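Local structure of VIN1 (Oscarella pearsei, 6BFI) at residues D39-V44 and D90-L95; L185-M190 and I246-L251; N398-F403 and V458-P463; A505-D510 and S532-Q537; E655-A660 and M702-K707. The protein probably binds actin filaments and may take part in cell-cell adhesion, as a sponge member of the vinculin family. All coordinates share one frame; numbering follows the deposited sequence.

All five contacts join helices of one all-helical vinculin-family chain and follow in series, each closing before the next opens. Contacts 1 to 3 each set the start of one helix against the end region of another; contact 4 pairs the consecutive helices 496-519 and 524-550, and contact 5 lays the end of helix 649-659 across helix 690-710. No two contacts touch. Contacts 3 and 4 are neighbours, centres about 33 Å apart, whereas the centres of contacts 1 and 3 are about 85 Å apart on opposite sides of the chain's centre. Contacts 1 and 5, centres about 35 Å apart, place a late part of the chain on the same side as its beginning, consistent with the multi-bundle vinculin build.

Contact 1: residues D39-V44 and D90-L95; sequences DLTPLV and DAARLL
L40 reaches across to L95, methyl to methyl, with CD1 of L40 lying 4.1 Å from CD1 of L95 while the two side chains cross obliquely. T41 follows, at the start of helix 41-59 and nearest in backbone to A92, their CA atoms 5.5 Å apart. Its OG1 lies anti to the carbonyl carbon (chi1 -63°), which brings the hydroxyl within 4.2 Å of A92 CB. T41 OG1 also donates to D39 OD1 over 3.0 Å, on the syn side of the carboxylate but 26° out of its plane; T41 N adds a weak capping bond to that oxygen. An alanine at T41 would probably leave the D39 carboxylate held by this weak backbone bond and freer to turn, and would lose the hydroxyl's touch on A92. One turn on, V44 CG2 meets A92 CB at 4.0 Å. A92 fits between T41 and V44, its lone methyl touching both. The start of helix 41-59 thus packs near the end of helix 68-97 in the all-helical vinculin-family fold. Around these two helices, helix 8-32 packs against L40 through L24 and F27 and against L95 through H28, while helix 102-145 reaches A91 and L95 through L108.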
# COMPACT_ATOMS: atom_id res chain seq x y z
N ASP A 39 3.82 -3.68 -49.73
CA ASP A 39 4.42 -5.01 -49.78
C ASP A 39 4.86 -5.42 -48.38
O ASP A 39 5.73 -4.78 -47.79
CB ASP A 39 5.60 -5.03 -50.75
CG ASP A 39 6.22 -6.40 -50.88
OD1 ASP A 39 5.51 -7.41 -50.68
OD2 ASP A 39 7.43 -6.48 -51.19
N LEU A 40 4.25 -6.48 -47.86
CA LEU A 40 4.51 -6.93 -46.50
C LEU A 40 5.76 -7.79 -46.37
O LEU A 40 6.07 -8.23 -45.26
CB LEU A 40 3.30 -7.71 -45.98
CG LEU A 40 1.95 -7.00 -46.18
CD1 LEU A 40 0.79 -7.87 -45.73
CD2 LEU A 40 1.95 -5.67 -45.45
N THR A 41 6.47 -8.03 -47.47
CA THR A 41 7.62 -8.94 -47.44
C THR A 41 8.71 -8.51 -46.48
O THR A 41 9.21 -9.37 -45.73
CB THR A 41 8.17 -9.12 -48.87
OG1 THR A 41 7.17 -9.72 -49.70
CG2 THR A 41 9.41 -9.99 -48.86
N PRO A 42 9.15 -7.25 -46.43
CA PRO A 42 10.23 -6.90 -45.48
C PRO A 42 9.84 -7.12 -44.02
O PRO A 42 10.62 -7.70 -43.25
CB PRO A 42 10.51 -5.42 -45.79
CG PRO A 42 9.26 -4.93 -46.43
CD PRO A 42 8.76 -6.08 -47.24
N LEU A 43 8.65 -6.67 -43.62
CA LEU A 43 8.22 -6.84 -42.23
C LEU A 43 8.11 -8.31 -41.87
O LEU A 43 8.52 -8.73 -40.77
CB LEU A 43 6.88 -6.12 -42.03
CG LEU A 43 6.68 -5.33 -40.74
CD1 LEU A 43 7.82 -4.35 -40.53
CD2 LEU A 43 5.35 -4.59 -40.79
N VAL A 44 7.56 -9.12 -42.78
CA VAL A 44 7.46 -10.56 -42.54
C VAL A 44 8.84 -11.19 -42.43
O VAL A 44 9.06 -12.10 -41.63
CB VAL A 44 6.61 -11.22 -43.64
CG1 VAL A 44 6.71 -12.73 -43.57
CG2 VAL A 44 5.15 -10.78 -43.52
N ASP A 90 3.78 -17.19 -46.22
CA ASP A 90 2.70 -17.46 -47.17
C ASP A 90 1.75 -16.27 -47.28
O ASP A 90 1.30 -15.93 -48.38
CB ASP A 90 1.94 -18.72 -46.76
CG ASP A 90 2.85 -19.91 -46.54
OD1 ASP A 90 3.98 -19.91 -47.07
OD2 ASP A 90 2.42 -20.86 -45.84
N ALA A 91 1.45 -15.63 -46.15
CA ALA A 91 0.58 -14.45 -46.17
C ALA A 91 1.18 -13.35 -47.02
O ALA A 91 0.47 -12.71 -47.82
CB ALA A 91 0.33 -13.96 -44.75
N ALA A 92 2.49 -13.10 -46.88
CA ALA A 92 3.15 -12.10 -47.72
C ALA A 92 3.01 -12.46 -49.19
O ALA A 92 2.67 -11.60 -50.02
CB ALA A 92 4.62 -11.98 -47.33
N ARG A 93 3.25 -13.72 -49.54
CA ARG A 93 3.13 -14.15 -50.93
C ARG A 93 1.72 -13.90 -51.47
O ARG A 93 1.54 -13.16 -52.45
CB ARG A 93 3.48 -15.63 -51.06
CG ARG A 93 4.90 -16.00 -50.67
CD ARG A 93 5.11 -17.51 -50.79
NE ARG A 93 4.16 -18.11 -51.73
CZ ARG A 93 3.17 -18.92 -51.38
NH1 ARG A 93 3.00 -19.26 -50.11
NH2 ARG A 93 2.36 -19.42 -52.31
N LEU A 94 0.72 -14.50 -50.83
CA LEU A 94 -0.64 -14.47 -51.36
C LEU A 94 -1.20 -13.06 -51.38
O LEU A 94 -1.81 -12.63 -52.37
CB LEU A 94 -1.53 -15.40 -50.54
CG LEU A 94 -1.02 -16.83 -50.37
CD1 LEU A 94 -1.91 -17.61 -49.42
CD2 LEU A 94 -0.92 -17.53 -51.72
N LEU A 95 -1.01 -12.31 -50.29
CA LEU A 95 -1.54 -10.95 -50.24
C LEU A 95 -0.82 -10.03 -51.22
O LEU A 95 -1.45 -9.13 -51.79
CB LEU A 95 -1.45 -10.39 -48.82
CG LEU A 95 -2.44 -11.02 -47.83
CD1 LEU A 95 -2.40 -10.30 -46.49
CD2 LEU A 95 -3.85 -11.00 -48.40

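Contact 2: residues L185-M190 and I246-L251; sequences LAHAQM and IRVLQL
H187 and V248 mark the nearest backbone approach, their CA atoms 6.4 Å apart, where the first turns of helix 185-215 face the last turn of helix 224-249 and the residues just after it. V248 fills the middle with both methyls: CG1 rests 3.7 Å from H187 O and is also close to the histidine CB, whereas CG2 lies 4.1 Å from M190 CB and near the sulfur. The H187 ring meets the residues just after helix 224-249. Chi1 (-63°) sets its CG anti to the carbonyl carbon; the ring beyond it meets L251, whose CB lies over one face and whose CD1 comes to 3.6 Å from H187 CE1; the two side chains cross at about a right angle. The polar end of the ring is held as well, since H187 NE2 is hydrogen-bonded to T253 O. An alanine at H187 would probably leave T253 O without this partner and open a gap beside L251. M190 works at the other end. A bend at chi3 (79°) places its CE 3.6 Å from R247 NH2, at the edge of the guanidinium and in its plane, while the same NH2 forms a salt bridge to E244. No hydrogen bond links the two segments directly, so apolar contact and shape carry the join. Pairing the beginning of one helix with the end of the next long one is the geometry of neighbouring antiparallel helices in an up-and-down bundle, the building unit of the vinculin family.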
# COMPACT_ATOMS: atom_id res chain seq x y z
N LEU A 185 6.58 -4.87 -9.93
CA LEU A 185 7.31 -4.36 -8.77
C LEU A 185 6.81 -4.97 -7.47
O LEU A 185 7.59 -5.15 -6.53
CB LEU A 185 7.22 -2.84 -8.72
CG LEU A 185 7.97 -2.06 -9.80
CD1 LEU A 185 7.63 -0.58 -9.73
CD2 LEU A 185 9.48 -2.27 -9.66
N ALA A 186 5.51 -5.28 -7.39
CA ALA A 186 4.96 -5.85 -6.17
C ALA A 186 5.56 -7.21 -5.87
O ALA A 186 5.92 -7.50 -4.72
CB ALA A 186 3.43 -5.94 -6.27
N HIS A 187 5.69 -8.06 -6.89
CA HIS A 187 6.29 -9.38 -6.69
C HIS A 187 7.74 -9.25 -6.22
O HIS A 187 8.17 -9.94 -5.29
CB HIS A 187 6.22 -10.18 -7.99
CG HIS A 187 4.83 -10.48 -8.43
ND1 HIS A 187 3.75 -10.43 -7.57
CD2 HIS A 187 4.33 -10.84 -9.64
CE1 HIS A 187 2.65 -10.74 -8.23
NE2 HIS A 187 2.97 -10.99 -9.49
N ALA A 188 8.50 -8.36 -6.86
CA ALA A 188 9.88 -8.13 -6.43
C ALA A 188 9.94 -7.66 -4.99
O ALA A 188 10.82 -8.08 -4.22
CB ALA A 188 10.55 -7.12 -7.36
N GLN A 189 8.99 -6.81 -4.59
CA GLN A 189 8.97 -6.32 -3.21
C GLN A 189 8.65 -7.44 -2.23
O GLN A 189 9.23 -7.49 -1.13
CB GLN A 189 7.97 -5.17 -3.07
CG GLN A 189 8.04 -4.49 -1.72
CD GLN A 189 9.44 -3.99 -1.40
OE1 GLN A 189 10.01 -3.18 -2.13
NE2 GLN A 189 10.00 -4.48 -0.30
N MET A 190 7.73 -8.33 -2.58
CA MET A 190 7.44 -9.47 -1.71
C MET A 190 8.66 -10.37 -1.57
O MET A 190 9.01 -10.79 -0.46
CB MET A 190 6.24 -10.25 -2.25
CG MET A 190 4.98 -9.42 -2.39
SD MET A 190 3.55 -10.33 -3.01
CE MET A 190 3.02 -11.17 -1.51
N ILE A 246 8.29 -19.29 -2.35
CA ILE A 246 7.97 -20.29 -3.37
C ILE A 246 6.72 -19.88 -4.13
O ILE A 246 6.63 -20.07 -5.35
CB ILE A 246 7.83 -21.68 -2.73
CG1 ILE A 246 9.18 -22.14 -2.17
CG2 ILE A 246 7.30 -22.69 -3.74
CD1 ILE A 246 9.11 -23.45 -1.40
N ARG A 247 5.73 -19.32 -3.43
CA ARG A 247 4.48 -18.94 -4.09
C ARG A 247 4.70 -17.79 -5.06
O ARG A 247 4.21 -17.82 -6.19
CB ARG A 247 3.43 -18.58 -3.04
CG ARG A 247 2.03 -18.42 -3.63
CD ARG A 247 1.06 -17.84 -2.61
NE ARG A 247 1.38 -16.46 -2.28
CZ ARG A 247 0.94 -15.40 -2.96
NH1 ARG A 247 0.15 -15.57 -4.02
NH2 ARG A 247 1.29 -14.18 -2.59
N VAL A 248 5.42 -16.75 -4.62
CA VAL A 248 5.67 -15.60 -5.48
C VAL A 248 6.57 -15.97 -6.64
O VAL A 248 6.43 -15.43 -7.75
CB VAL A 248 6.25 -14.44 -4.64
CG1 VAL A 248 6.50 -13.22 -5.52
CG2 VAL A 248 5.30 -14.09 -3.50
N LEU A 249 7.52 -16.88 -6.42
CA LEU A 249 8.39 -17.35 -7.49
C LEU A 249 7.59 -17.95 -8.65
O LEU A 249 8.00 -17.84 -9.80
CB LEU A 249 9.39 -18.38 -6.96
CG LEU A 249 10.74 -17.87 -6.45
CD1 LEU A 249 11.52 -18.99 -5.78
CD2 LEU A 249 11.54 -17.29 -7.60
N GLN A 250 6.45 -18.57 -8.35
CA GLN A 250 5.66 -19.28 -9.34
C GLN A 250 4.54 -18.44 -9.94
O GLN A 250 3.78 -18.94 -10.78
CB GLN A 250 5.09 -20.56 -8.73
CG GLN A 250 6.15 -21.57 -8.32
CD GLN A 250 5.56 -22.78 -7.62
OE1 GLN A 250 4.56 -22.68 -6.92
NE2 GLN A 250 6.19 -23.94 -7.82
N LEU A 251 4.40 -17.18 -9.53
CA LEU A 251 3.39 -16.31 -10.11
C LEU A 251 3.84 -15.83 -11.48
O LEU A 251 4.96 -15.32 -11.63
CB LEU A 251 3.11 -15.12 -9.20
CG LEU A 251 2.27 -15.41 -7.96
CD1 LEU A 251 1.95 -14.12 -7.21
CD2 LEU A 251 0.99 -16.14 -8.34

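Contact 3: residues N398-F403 and V458-P463; sequences NRQANF and VVLENP
L460 lays its CD2 methyl over one face of the F403 ring, 3.8 Å from the ring centroid and 23° off the normal, a CH-pi contact. It is displaced toward the rim on the CB side, as the 3.5 Å approach of L460 CD2 to F403 CG confirms. The join belongs to the helical-bundle fold of the vinculin family: the first turn of helix 399-427 meets the end of helix 452-460. F403 has CG anti to the backbone N (chi1 -178°), and the ring attached there faces L460 CD2; L386 and A390 of helix 381-390 also pack on it. The amide of Q400 bends round to touch the same methyl, with OE1 3.9 Å from L460 CD2. The other methyl of L460 serves R399: CD1 covers one face of the guanidinium, 3.6 Å from R399 NH2. The two side chains slide past each other in opposite directions, and the guanidinium lies at the carbonyl of the very residue whose methyl it overlaps. There it grips end-on, both terminal nitrogens sharing one acceptor at the close of the helix, where the positive charge would probably be favoured by the helix dipole. NH1 donates to L460 O over 3.1 Å, tilted 31° from the carbonyl plane. NH2 lies on a lone pair of L460 O at 2.9 Å, and also bonds to A392 O.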
# COMPACT_ATOMS: atom_id res chain seq x y z
N ASN A 398 8.17 -13.48 45.76
CA ASN A 398 6.96 -13.21 44.99
C ASN A 398 7.32 -12.88 43.54
O ASN A 398 6.68 -12.03 42.91
CB ASN A 398 6.13 -12.09 45.61
CG ASN A 398 6.95 -10.86 45.93
OD1 ASN A 398 7.77 -10.41 45.12
ND2 ASN A 398 6.76 -10.31 47.12
N ARG A 399 8.35 -13.54 43.01
CA ARG A 399 8.75 -13.31 41.63
C ARG A 399 7.73 -13.88 40.65
O ARG A 399 7.58 -13.36 39.54
CB ARG A 399 10.13 -13.92 41.39
CG ARG A 399 10.22 -15.42 41.66
CD ARG A 399 11.64 -15.84 41.98
NE ARG A 399 12.57 -15.50 40.91
CZ ARG A 399 12.83 -16.29 39.87
NH1 ARG A 399 12.23 -17.46 39.76
NH2 ARG A 399 13.70 -15.90 38.95
N GLN A 400 7.02 -14.94 41.04
CA GLN A 400 6.02 -15.54 40.16
C GLN A 400 4.81 -14.62 40.01
O GLN A 400 4.29 -14.46 38.90
CB GLN A 400 5.60 -16.90 40.70
CG GLN A 400 6.73 -17.90 40.84
CD GLN A 400 7.17 -18.47 39.50
OE1 GLN A 400 6.40 -18.50 38.54
NE2 GLN A 400 8.42 -18.94 39.44
N ALA A 401 4.35 -14.02 41.11
CA ALA A 401 3.21 -13.11 41.03
C ALA A 401 3.56 -11.86 40.24
O ALA A 401 2.79 -11.43 39.37
CB ALA A 401 2.73 -12.76 42.44
N ASN A 402 4.72 -11.26 40.53
CA ASN A 402 5.17 -10.10 39.77
C ASN A 402 5.29 -10.43 38.29
O ASN A 402 4.85 -9.67 37.43
CB ASN A 402 6.51 -9.60 40.32
CG ASN A 402 6.38 -8.91 41.66
OD1 ASN A 402 5.31 -8.91 42.27
ND2 ASN A 402 7.47 -8.32 42.13
N PHE A 403 5.89 -11.59 37.98
CA PHE A 403 6.06 -11.97 36.58
C PHE A 403 4.72 -12.17 35.90
O PHE A 403 4.54 -11.78 34.74
CB PHE A 403 6.91 -13.24 36.48
CG PHE A 403 7.17 -13.66 35.06
CD1 PHE A 403 8.23 -13.12 34.36
CD2 PHE A 403 6.36 -14.59 34.44
CE1 PHE A 403 8.48 -13.50 33.05
CE2 PHE A 403 6.60 -14.97 33.14
CZ PHE A 403 7.66 -14.43 32.44
N VAL A 458 11.37 -18.47 30.20
CA VAL A 458 12.58 -19.29 30.25
C VAL A 458 13.63 -18.62 31.12
O VAL A 458 14.31 -19.29 31.91
CB VAL A 458 13.12 -19.55 28.83
CG1 VAL A 458 14.44 -20.31 28.90
CG2 VAL A 458 12.10 -20.33 28.01
N VAL A 459 13.78 -17.30 31.00
CA VAL A 459 14.73 -16.61 31.86
C VAL A 459 14.29 -16.69 33.32
O VAL A 459 15.11 -16.92 34.21
CB VAL A 459 14.90 -15.15 31.41
CG1 VAL A 459 15.68 -14.36 32.46
CG2 VAL A 459 15.63 -15.10 30.09
N LEU A 460 12.99 -16.53 33.58
CA LEU A 460 12.48 -16.54 34.94
C LEU A 460 12.84 -17.83 35.67
O LEU A 460 13.16 -17.81 36.87
CB LEU A 460 10.97 -16.34 34.94
CG LEU A 460 10.28 -16.42 36.30
CD1 LEU A 460 10.61 -15.21 37.16
CD2 LEU A 460 8.78 -16.59 36.14
N GLU A 461 12.79 -18.96 34.97
CA GLU A 461 13.03 -20.26 35.58
C GLU A 461 14.43 -20.80 35.29
O GLU A 461 14.68 -22.00 35.46
CB GLU A 461 11.97 -21.26 35.11
CG GLU A 461 10.60 -21.00 35.73
CD GLU A 461 9.48 -21.02 34.71
OE1 GLU A 461 9.60 -21.73 33.69
OE2 GLU A 461 8.47 -20.31 34.93
N ASN A 462 15.36 -19.93 34.87
CA ASN A 462 16.74 -20.32 34.60
C ASN A 462 17.65 -19.12 34.85
O ASN A 462 18.27 -18.58 33.93
CB ASN A 462 16.90 -20.83 33.17
CG ASN A 462 16.37 -22.23 32.99
OD1 ASN A 462 16.68 -23.13 33.76
ND2 ASN A 462 15.54 -22.43 31.96
N PRO A 463 17.79 -18.70 36.12
CA PRO A 463 18.51 -17.44 36.40
C PRO A 463 19.95 -17.43 35.90
O PRO A 463 20.34 -16.49 35.20
CB PRO A 463 18.44 -17.34 37.93
CG PRO A 463 17.33 -18.26 38.34
CD PRO A 463 17.35 -19.37 37.35

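Contact 4: residues A505-D510 and S532-Q537; sequences ARIQAD and SSVARQ
Q537 NE2 donates to D510 OD2 across the interface at 2.7 Å, nearly straight at 168°. The carboxylate and amide planes stand 89° apart, and the nitrogen meets the oxygen nearly along its C-O axis. At the other branch of the amide, Q537 OE1 lies 3.4 Å from I507 CG1 and 3.5 Å from R506 CB, against aliphatic carbon. Nearer the backbone, Q537 CB packs 3.6 Å from I507 CG1, the two chains sliding past each other in opposite directions. V534 backs the acid: its CG2 touches D510 CB at 3.8 Å. S533, one turn before Q537, accepts from Q537 NE2 over 3.0 Å through OG; together with D510 OD2 it probably fixes the amide's rotation, since both acceptors lie in or near its plane. Farther out, V603 and V606 of helix 589-615 back I507, and V377 touches Q537. The short helical segments run antiparallel, axes 9.9 Å apart and 162° between directions, as in an up-and-down bundle. Chemically, both N-H groups of a buried amide are spent, one on a carboxylate of the facing helix and one on a hydroxyl of its own; the first bond would probably favour the charged form of D510.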
# COMPACT_ATOMS: atom_id res chain seq x y z
N ALA A 505 -3.23 19.71 25.93
CA ALA A 505 -4.21 19.75 27.01
C ALA A 505 -3.88 18.74 28.10
O ALA A 505 -3.86 19.08 29.29
CB ALA A 505 -5.61 19.50 26.45
N ARG A 506 -3.61 17.49 27.71
CA ARG A 506 -3.28 16.46 28.70
C ARG A 506 -2.02 16.83 29.48
O ARG A 506 -1.97 16.64 30.70
CB ARG A 506 -3.11 15.11 28.01
CG ARG A 506 -4.42 14.51 27.51
CD ARG A 506 -4.20 13.41 26.48
NE ARG A 506 -4.56 12.09 26.98
CZ ARG A 506 -3.69 11.10 27.17
NH1 ARG A 506 -2.40 11.28 26.90
NH2 ARG A 506 -4.10 9.93 27.63
N ILE A 507 -1.01 17.36 28.79
CA ILE A 507 0.21 17.79 29.48
C ILE A 507 -0.09 18.95 30.42
O ILE A 507 0.49 19.05 31.51
CB ILE A 507 1.30 18.13 28.46
CG1 ILE A 507 1.89 16.85 27.86
CG2 ILE A 507 2.41 18.96 29.10
CD1 ILE A 507 2.88 17.10 26.75
N GLN A 508 -1.00 19.85 30.02
CA GLN A 508 -1.39 20.94 30.91
C GLN A 508 -2.03 20.41 32.19
O GLN A 508 -1.68 20.84 33.30
CB GLN A 508 -2.34 21.90 30.20
CG GLN A 508 -1.66 22.91 29.29
CD GLN A 508 -2.65 23.87 28.66
OE1 GLN A 508 -3.77 24.05 29.16
NE2 GLN A 508 -2.25 24.50 27.56
N ALA A 509 -2.97 19.47 32.05
CA ALA A 509 -3.64 18.92 33.23
C ALA A 509 -2.66 18.16 34.12
O ALA A 509 -2.70 18.30 35.35
CB ALA A 509 -4.79 18.01 32.80
N ASP A 510 -1.78 17.35 33.52
CA ASP A 510 -0.86 16.55 34.32
C ASP A 510 0.20 17.42 34.99
O ASP A 510 0.61 17.14 36.12
CB ASP A 510 -0.21 15.47 33.45
CG ASP A 510 -1.19 14.37 33.07
OD1 ASP A 510 -2.22 14.23 33.76
OD2 ASP A 510 -0.92 13.65 32.08
N SER A 532 7.25 11.81 35.35
CA SER A 532 7.76 10.96 34.28
C SER A 532 6.71 10.76 33.19
O SER A 532 7.06 10.65 32.01
CB SER A 532 8.24 9.62 34.83
OG SER A 532 7.18 8.89 35.43
N SER A 533 5.43 10.70 33.56
CA SER A 533 4.37 10.68 32.56
C SER A 533 4.42 11.93 31.69
O SER A 533 4.27 11.85 30.46
CB SER A 533 3.01 10.55 33.23
OG SER A 533 1.96 10.84 32.33
N VAL A 534 4.63 13.10 32.31
CA VAL A 534 4.76 14.33 31.54
C VAL A 534 5.96 14.26 30.60
O VAL A 534 5.89 14.67 29.44
CB VAL A 534 4.86 15.54 32.49
CG1 VAL A 534 5.28 16.79 31.73
CG2 VAL A 534 3.53 15.76 33.19
N ALA A 535 7.08 13.71 31.09
CA ALA A 535 8.26 13.57 30.25
C ALA A 535 7.98 12.67 29.05
O ALA A 535 8.43 12.95 27.93
CB ALA A 535 9.43 13.02 31.07
N ARG A 536 7.23 11.58 29.26
CA ARG A 536 6.92 10.68 28.15
C ARG A 536 5.99 11.34 27.14
O ARG A 536 6.16 11.17 25.93
CB ARG A 536 6.31 9.38 28.69
CG ARG A 536 7.28 8.53 29.50
CD ARG A 536 6.73 7.13 29.75
NE ARG A 536 5.54 7.14 30.59
CZ ARG A 536 5.55 6.98 31.91
NH1 ARG A 536 6.70 6.81 32.55
NH2 ARG A 536 4.42 7.00 32.59
N GLN A 537 4.99 12.10 27.62
CA GLN A 537 4.11 12.80 26.69
C GLN A 537 4.87 13.84 25.89
O GLN A 537 4.65 13.99 24.68
CB GLN A 537 2.95 13.44 27.46
CG GLN A 537 2.05 12.44 28.17
CD GLN A 537 0.95 13.11 28.97
OE1 GLN A 537 0.19 13.93 28.45
NE2 GLN A 537 0.86 12.75 30.25

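Contact 5: residues E655-A660 and M702-K707; sequences EEMLRA and MAMMSK
M657 supplies the tight part of this contact through its terminal methyl. Bent at chi3 (-50°), the side chain sets CE 3.6 Å from the sulfur SD of M704 and 3.8 Å from A703 CB, and the two methionine side chains cross at about a right angle. L658 closes in from beside it, its CD2 lying 4.0 Å from A703 CB, so that the small methyl of A703 receives two larger residues at once. That alanine is also where the backbones come nearest, the CA atoms of L658 and A703 being 7.5 Å apart. The short helical axes are 10.1 Å apart and cross at 88°: the end of helix 649-659 is laid over helix 690-710 and does not run along it. In vinculins the C-terminal helices form the tail bundle that binds F-actin, and the position of these two helices late in the chain is consistent with such a region. M704 is buried and also touches M725 of helix 718-745. Toward solvent the fit is slacker. K707, partly exposed, comes no closer than its CD, 4.3 Å from M657 SD, and although its CB points at the partner its end leads away. Beyond the apolar patch, R659 NE forms a salt bridge with E655 OE1; E655 OE2 also pairs with R700 of helix 690-710, and R659 NH2 with D682 of helix 669-682.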
# COMPACT_ATOMS: atom_id res chain seq x y z
N GLU A 655 -17.78 10.79 -26.97
CA GLU A 655 -18.49 11.66 -26.04
C GLU A 655 -19.97 11.30 -25.98
O GLU A 655 -20.55 11.18 -24.89
CB GLU A 655 -18.31 13.12 -26.45
CG GLU A 655 -17.03 13.77 -25.94
CD GLU A 655 -17.18 14.34 -24.55
OE1 GLU A 655 -18.26 14.87 -24.23
OE2 GLU A 655 -16.21 14.25 -23.77
N GLU A 656 -20.60 11.13 -27.14
CA GLU A 656 -22.00 10.75 -27.17
C GLU A 656 -22.22 9.39 -26.50
O GLU A 656 -23.23 9.18 -25.83
CB GLU A 656 -22.53 10.73 -28.60
CG GLU A 656 -22.68 12.10 -29.22
CD GLU A 656 -23.53 12.08 -30.47
OE1 GLU A 656 -24.09 11.01 -30.79
OE2 GLU A 656 -23.65 13.13 -31.13
N MET A 657 -21.28 8.46 -26.68
CA MET A 657 -21.40 7.16 -26.02
C MET A 657 -21.29 7.30 -24.51
O MET A 657 -22.09 6.71 -23.77
CB MET A 657 -20.33 6.20 -26.54
CG MET A 657 -20.55 5.71 -27.96
SD MET A 657 -19.53 4.27 -28.33
CE MET A 657 -17.92 4.84 -27.80
N LEU A 658 -20.31 8.06 -24.03
CA LEU A 658 -20.08 8.17 -22.59
C LEU A 658 -21.10 9.05 -21.88
O LEU A 658 -21.20 8.98 -20.65
CB LEU A 658 -18.67 8.70 -22.33
CG LEU A 658 -17.55 7.69 -22.62
CD1 LEU A 658 -16.19 8.27 -22.27
CD2 LEU A 658 -17.79 6.40 -21.86
N ARG A 659 -21.85 9.86 -22.62
CA ARG A 659 -22.94 10.63 -22.02
C ARG A 659 -24.30 10.01 -22.26
O ARG A 659 -25.28 10.44 -21.64
CB ARG A 659 -22.91 12.07 -22.54
CG ARG A 659 -21.64 12.81 -22.17
CD ARG A 659 -21.71 14.29 -22.44
NE ARG A 659 -20.50 14.97 -21.99
CZ ARG A 659 -20.29 15.37 -20.74
NH1 ARG A 659 -21.21 15.16 -19.81
NH2 ARG A 659 -19.15 15.97 -20.41
N ALA A 660 -24.40 9.01 -23.13
CA ALA A 660 -25.60 8.22 -23.28
C ALA A 660 -25.70 7.23 -22.13
O ALA A 660 -24.73 7.01 -21.40
CB ALA A 660 -25.58 7.50 -24.63
N MET A 702 -10.75 4.88 -24.69
CA MET A 702 -10.99 3.54 -24.15
C MET A 702 -12.39 3.04 -24.50
O MET A 702 -12.58 1.84 -24.76
CB MET A 702 -10.78 3.54 -22.63
CG MET A 702 -10.88 2.17 -21.99
SD MET A 702 -9.51 1.06 -22.42
CE MET A 702 -8.16 1.83 -21.53
N ALA A 703 -13.38 3.94 -24.52
CA ALA A 703 -14.71 3.57 -24.99
C ALA A 703 -14.68 3.15 -26.45
O ALA A 703 -15.33 2.17 -26.85
CB ALA A 703 -15.69 4.72 -24.78
N MET A 704 -13.92 3.88 -27.28
CA MET A 704 -13.77 3.47 -28.67
C MET A 704 -13.14 2.08 -28.77
O MET A 704 -13.55 1.27 -29.61
CB MET A 704 -12.93 4.49 -29.44
CG MET A 704 -13.55 5.87 -29.50
SD MET A 704 -15.28 5.81 -30.00
CE MET A 704 -15.14 5.14 -31.66
N MET A 705 -12.15 1.80 -27.91
CA MET A 705 -11.57 0.46 -27.90
C MET A 705 -12.62 -0.59 -27.57
O MET A 705 -12.70 -1.63 -28.23
CB MET A 705 -10.42 0.37 -26.89
CG MET A 705 -9.97 -1.08 -26.67
SD MET A 705 -8.60 -1.35 -25.54
CE MET A 705 -7.30 -0.46 -26.37
N SER A 706 -13.45 -0.33 -26.55
CA SER A 706 -14.54 -1.24 -26.23
C SER A 706 -15.39 -1.53 -27.46
O SER A 706 -15.66 -2.70 -27.79
CB SER A 706 -15.40 -0.66 -25.11
OG SER A 706 -16.55 -1.45 -24.89
N LYS A 707 -15.79 -0.47 -28.17
CA LYS A 707 -16.59 -0.65 -29.38
C LYS A 707 -15.85 -1.49 -30.42
O LYS A 707 -16.46 -2.30 -31.12
CB LYS A 707 -16.97 0.71 -29.97
CG LYS A 707 -17.68 0.65 -31.31
CD LYS A 707 -18.19 2.02 -31.72
CE LYS A 707 -18.76 2.00 -33.13
NZ LYS A 707 -17.71 1.69 -34.15